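Local coordinates for protein putative branched-chain amino acid aminotransferase IlvE (Streptococcus mutans, PDB 4DQN) that probably transfers the amino group of leucine, isoleucine or valine to 2-oxoglutarate, using pyridoxal 5'-phosphate as cofactor, at residues 241-246 with 268-273; 227-232 with 248-253. All blocks are in the same frame, centred on the assembly; numbering follows the deposited sequence.

Contact 1: residues 241-246 with 268-273; sequences TPLSPS and AIEGDV
T241 straddles E270 through its two backbone polar groups: T241 N donates to I269 O at 3.1 Å, and T241 O receives G271 N at 2.9 Å. The second of these bonds is more bent, 144° at the hydrogen, and the CA of E270 brings its hydrogen to the same T241 O. Above this bridge the side chains of T241 and E270 run alongside each other off the same face, with T241 CG2 3.9 Å from E270 CG. L243 then crosses over the glutamate, its CB 3.7 Å from E270 CB and its CD1 beside OE1. This is the parallel pairing of a beta-alpha-beta crossover, in which helix 251-262 links strands 238-241 and 267-270 and packs on the face carrying T241 and E270. Beyond the bridge the pairing weakens: L243 N reaches G271 O in a weak bond of 3.4 Å, supplemented by a CA-H···O contact from P242. On the other face P242 CG meets V273 CG2 at 4.0 Å, and both residues rest on F230 and I222. T241 OG1, anti to its backbone N (chi1 -174°), is hydrogen-bonded to F230 O, while E270 OE1 has a long, weak ion pair with K253 NZ.

Contact 2: residues 227-232 with 248-253; sequences SANFFG and LPSVTK
The carboxamide of N229 has the CB and OG of S250 over one face, while the aliphatic chain of K253 passes the OD1 edge and carries its CD and CE to the other side of the amide plane. At the ND2 edge, L248 O lies almost in that plane and accepts a 2.9 Å bond from N229 ND2, with 168° at the hydrogen. S250 N donates to N229 OD1 at 3.1 Å, arriving 36° out of the carbonyl plane; S250 OG adds a weak bond to the same oxygen. Held at both ends, the amide is fixed in rotation. K253 CD packs against N229 OD1 at 3.1 Å, and the bend at chi3 (82°) keeps CE beside that oxygen as well. S250 OG lies between its own backbone N and carbonyl carbon, where it accepts from K253 N at 2.9 Å as the N-cap. Because N229 OD1 takes its bond from S250 N at the N-terminal end of helix 251-262, the helix start may polarise that oxygen. L248, which bears on K188, the predicted cofactor lysine, also touches R85 of helix 79-92. N229 thus ties strand 228-234 to the beginning of helix 251-262, with C287 of neighbouring strand 281-288 touching both N229 and K253.

Overall arrangement
The two contacts lie with their centres about 10 Å apart, and their segments alternate along the chain: 227-232, 241-246, 248-253, then 268-273. They share one mixed sheet, in which strand 238-241 stands between antiparallel strand 228-234 and parallel strand 267-270. Helix 251-262 connects them, since contact 2 anchors its first turn and contact 1 pairs the strands on either side of it in sequence. K253 CD packs 3.4 Å from T241 OG1 where the contacts meet. Contact 1 is partly buried and away from the cofactor site, whereas contact 2 is buried and adjoins the predicted cofactor lysine, which suggests that this framework reaches from the periphery of the fold toward the probable active site.

Contact 1: residues 241-246 with 268-273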
loop_
_atom_site.group_PDB
_atom_site.type_symbol
_atom_site.label_atom_id
_atom_site.label_comp_id
_atom_site.label_asym_id
_atom_site.label_seq_id
_atom_site.Cartn_x
_atom_site.Cartn_y
_atom_site.Cartn_z
ATOM N N THR A 241 -3.701 -2.067 -26.761
ATOM C CA THR A 241 -3.254 -2.141 -25.366
ATOM C C THR A 241 -4.474 -1.958 -24.474
ATOM O O THR A 241 -5.378 -1.202 -24.825
ATOM C CB THR A 241 -2.167 -1.068 -25.068
ATOM O OG1 THR A 241 -1.626 -1.240 -23.748
ATOM C CG2 THR A 241 -2.739 0.327 -25.197
ATOM N N PRO A 242 -4.521 -2.669 -23.333
ATOM C CA PRO A 242 -5.666 -2.574 -22.420
ATOM C C PRO A 242 -5.918 -1.166 -21.887
ATOM O O PRO A 242 -4.992 -0.407 -21.579
ATOM C CB PRO A 242 -5.262 -3.496 -21.260
ATOM C CG PRO A 242 -4.369 -4.508 -21.902
ATOM C CD PRO A 242 -3.577 -3.721 -22.915
ATOM N N LEU A 243 -7.195 -0.825 -21.783
ATOM C CA LEU A 243 -7.598 0.396 -21.114
ATOM C C LEU A 243 -8.541 0.087 -19.956
ATOM O O LEU A 243 -9.664 -0.387 -20.153
ATOM C CB LEU A 243 -8.289 1.333 -22.100
ATOM C CG LEU A 243 -8.892 2.607 -21.504
ATOM C CD1 LEU A 243 -7.894 3.343 -20.589
ATOM C CD2 LEU A 243 -9.355 3.495 -22.640
ATOM N N SER A 244 -8.085 0.364 -18.742
ATOM C CA SER A 244 -8.935 0.237 -17.568
ATOM C C SER A 244 -8.557 1.334 -16.597
ATOM O O SER A 244 -7.422 1.807 -16.615
ATOM C CB SER A 244 -8.761 -1.137 -16.915
ATOM O OG SER A 244 -8.877 -1.054 -15.498
ATOM N N PRO A 245 -9.510 1.748 -15.749
ATOM C CA PRO A 245 -9.242 2.743 -14.704
ATOM C C PRO A 245 -8.489 2.126 -13.528
ATOM O O PRO A 245 -8.261 2.803 -12.520
ATOM C CB PRO A 245 -10.647 3.137 -14.246
ATOM C CG PRO A 245 -11.477 1.907 -14.491
ATOM C CD PRO A 245 -10.923 1.314 -15.756
ATOM N N SER A 246 -8.137 0.847 -13.661
ATOM C CA SER A 246 -7.466 0.088 -12.607
ATOM C C SER A 246 -6.014 -0.175 -13.027
ATOM O O SER A 246 -5.224 -0.775 -12.289
ATOM C CB SER A 246 -8.220 -1.233 -12.365
ATOM O OG SER A 246 -7.548 -2.056 -11.424
ATOM N N ALA A 268 -3.561 2.397 -33.727
ATOM C CA ALA A 268 -3.022 2.227 -32.381
ATOM C C ALA A 268 -4.062 2.671 -31.376
ATOM O O ALA A 268 -4.333 3.872 -31.245
ATOM C CB ALA A 268 -1.742 3.058 -32.216
ATOM N N ILE A 269 -4.637 1.710 -30.652
ATOM C CA ILE A 269 -5.728 2.032 -29.738
ATOM C C ILE A 269 -5.629 1.389 -28.361
ATOM O O ILE A 269 -5.029 0.322 -28.184
ATOM C CB ILE A 269 -7.108 1.656 -30.331
ATOM C CG1 ILE A 269 -7.215 0.141 -30.524
ATOM C CG2 ILE A 269 -7.370 2.423 -31.639
ATOM C CD1 ILE A 269 -8.599 -0.410 -30.167
ATOM N N GLU A 270 -6.227 2.071 -27.390
ATOM C CA GLU A 270 -6.435 1.514 -26.073
ATOM C C GLU A 270 -7.838 0.917 -26.099
ATOM O O GLU A 270 -8.829 1.646 -26.228
ATOM C CB GLU A 270 -6.345 2.609 -25.004
ATOM C CG GLU A 270 -5.051 3.438 -25.025
ATOM C CD GLU A 270 -4.980 4.426 -23.875
ATOM O OE1 GLU A 270 -5.222 4.017 -22.721
ATOM O OE2 GLU A 270 -4.687 5.613 -24.119
ATOM N N GLY A 271 -7.924 -0.406 -25.998
ATOM C CA GLY A 271 -9.209 -1.083 -25.992
ATOM C C GLY A 271 -9.166 -2.278 -25.067
ATOM O O GLY A 271 -8.111 -2.597 -24.512
ATOM N N ASP A 272 -10.284 -2.961 -24.875
ATOM C CA ASP A 272 -10.192 -4.131 -24.021
ATOM C C ASP A 272 -9.600 -5.328 -24.772
ATOM O O ASP A 272 -9.685 -5.425 -26.006
ATOM C CB ASP A 272 -11.497 -4.438 -23.273
ATOM C CG ASP A 272 -12.675 -4.591 -24.188
ATOM O OD1 ASP A 272 -12.494 -5.129 -25.303
ATOM O OD2 ASP A 272 -13.786 -4.178 -23.783
ATOM N N VAL A 273 -8.934 -6.191 -24.016
ATOM C CA VAL A 273 -8.257 -7.359 -24.555
ATOM C C VAL A 273 -8.795 -8.546 -23.771
ATOM O O VAL A 273 -8.511 -8.679 -22.583
ATOM C CB VAL A 273 -6.726 -7.254 -24.355
ATOM C CG1 VAL A 273 -6.024 -8.541 -24.791
ATOM C CG2 VAL A 273 -6.158 -6.044 -25.106
#

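Contact 2: residues 227-232 with 248-253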
loop_
_atom_site.group_PDB
_atom_site.type_symbol
_atom_site.label_atom_id
_atom_site.label_comp_id
_atom_site.label_asym_id
_atom_site.label_seq_id
_atom_site.Cartn_x
_atom_site.Cartn_y
_atom_site.Cartn_z
ATOM N N SER A 227 4.123 -5.028 -13.285
ATOM C CA SER A 227 3.935 -3.584 -13.183
ATOM C C SER A 227 3.986 -2.904 -14.554
ATOM O O SER A 227 3.875 -1.674 -14.643
ATOM C CB SER A 227 4.985 -2.970 -12.250
ATOM O OG SER A 227 6.285 -3.075 -12.805
ATOM N N ALA A 228 4.139 -3.707 -15.612
ATOM C CA ALA A 228 4.238 -3.200 -16.990
ATOM C C ALA A 228 2.927 -3.363 -17.758
ATOM O O ALA A 228 2.078 -4.173 -17.374
ATOM C CB ALA A 228 5.368 -3.910 -17.733
ATOM N N ASN A 229 2.765 -2.605 -18.842
ATOM C CA ASN A 229 1.548 -2.687 -19.666
ATOM C C ASN A 229 1.636 -3.820 -20.687
ATOM O O ASN A 229 2.731 -4.187 -21.099
ATOM C CB ASN A 229 1.297 -1.370 -20.408
ATOM C CG ASN A 229 0.750 -0.270 -19.506
ATOM O OD1 ASN A 229 0.629 0.879 -19.921
ATOM N ND2 ASN A 229 0.436 -0.613 -18.269
ATOM N N PHE A 230 0.487 -4.372 -21.078
ATOM C CA PHE A 230 0.403 -5.387 -22.126
ATOM C C PHE A 230 0.113 -4.678 -23.449
ATOM O O PHE A 230 -0.580 -3.650 -23.472
ATOM C CB PHE A 230 -0.729 -6.386 -21.807
ATOM C CG PHE A 230 -0.959 -7.442 -22.882
ATOM C CD1 PHE A 230 -1.835 -7.208 -23.950
ATOM C CD2 PHE A 230 -0.308 -8.667 -22.816
ATOM C CE1 PHE A 230 -2.044 -8.181 -24.933
ATOM C CE2 PHE A 230 -0.511 -9.646 -23.793
ATOM C CZ PHE A 230 -1.382 -9.408 -24.847
ATOM N N PHE A 231 0.656 -5.207 -24.542
ATOM C CA PHE A 231 0.247 -4.770 -25.878
ATOM C C PHE A 231 0.189 -5.987 -26.794
ATOM O O PHE A 231 0.959 -6.933 -26.638
ATOM C CB PHE A 231 1.165 -3.665 -26.459
ATOM C CG PHE A 231 2.541 -4.151 -26.875
ATOM C CD1 PHE A 231 3.611 -4.092 -25.988
ATOM C CD2 PHE A 231 2.761 -4.663 -28.150
ATOM C CE1 PHE A 231 4.873 -4.539 -26.362
ATOM C CE2 PHE A 231 4.016 -5.123 -28.528
ATOM C CZ PHE A 231 5.074 -5.060 -27.635
ATOM N N GLY A 232 -0.744 -5.976 -27.740
ATOM C CA GLY A 232 -0.791 -7.033 -28.728
ATOM C C GLY A 232 -0.775 -6.462 -30.133
ATOM O O GLY A 232 -1.229 -5.336 -30.360
ATOM N N LEU A 248 -2.182 1.081 -14.353
ATOM C CA LEU A 248 -1.189 2.153 -14.380
ATOM C C LEU A 248 -0.816 2.475 -15.824
ATOM O O LEU A 248 -0.292 1.621 -16.535
ATOM C CB LEU A 248 0.079 1.745 -13.630
ATOM C CG LEU A 248 1.198 2.787 -13.761
ATOM C CD1 LEU A 248 1.247 3.646 -12.519
ATOM C CD2 LEU A 248 2.552 2.146 -14.037
ATOM N N PRO A 249 -1.066 3.717 -16.260
ATOM C CA PRO A 249 -0.718 4.095 -17.635
ATOM C C PRO A 249 0.781 4.390 -17.784
ATOM O O PRO A 249 1.251 5.419 -17.284
ATOM C CB PRO A 249 -1.544 5.368 -17.864
ATOM C CG PRO A 249 -1.849 5.918 -16.475
ATOM C CD PRO A 249 -1.461 4.877 -15.445
ATOM N N SER A 250 1.524 3.508 -18.455
ATOM C CA SER A 250 2.973 3.700 -18.582
ATOM C C SER A 250 3.337 4.717 -19.669
ATOM O O SER A 250 2.628 4.860 -20.675
ATOM C CB SER A 250 3.713 2.365 -18.779
ATOM O OG SER A 250 3.796 1.980 -20.139
ATOM N N VAL A 251 4.421 5.451 -19.443
ATOM C CA VAL A 251 4.920 6.406 -20.436
ATOM C C VAL A 251 5.331 5.640 -21.695
ATOM O O VAL A 251 5.144 6.098 -22.827
ATOM C CB VAL A 251 6.109 7.199 -19.869
ATOM C CG1 VAL A 251 6.562 8.272 -20.848
ATOM C CG2 VAL A 251 5.726 7.845 -18.547
ATOM N N THR A 252 5.871 4.447 -21.486
ATOM C CA THR A 252 6.297 3.598 -22.594
ATOM C C THR A 252 5.112 3.217 -23.488
ATOM O O THR A 252 5.216 3.267 -24.716
ATOM C CB THR A 252 7.020 2.345 -22.067
ATOM O OG1 THR A 252 8.021 2.754 -21.125
ATOM C CG2 THR A 252 7.711 1.596 -23.203
ATOM N N LYS A 253 3.978 2.876 -22.876
ATOM C CA LYS A 253 2.774 2.541 -23.642
ATOM C C LYS A 253 2.277 3.691 -24.509
ATOM O O LYS A 253 1.951 3.494 -25.683
ATOM C CB LYS A 253 1.638 2.082 -22.719
ATOM C CG LYS A 253 0.283 2.173 -23.411
ATOM C CD LYS A 253 -0.877 1.786 -22.518
ATOM C CE LYS A 253 -1.323 2.923 -21.619
ATOM N NZ LYS A 253 -2.457 2.453 -20.757
#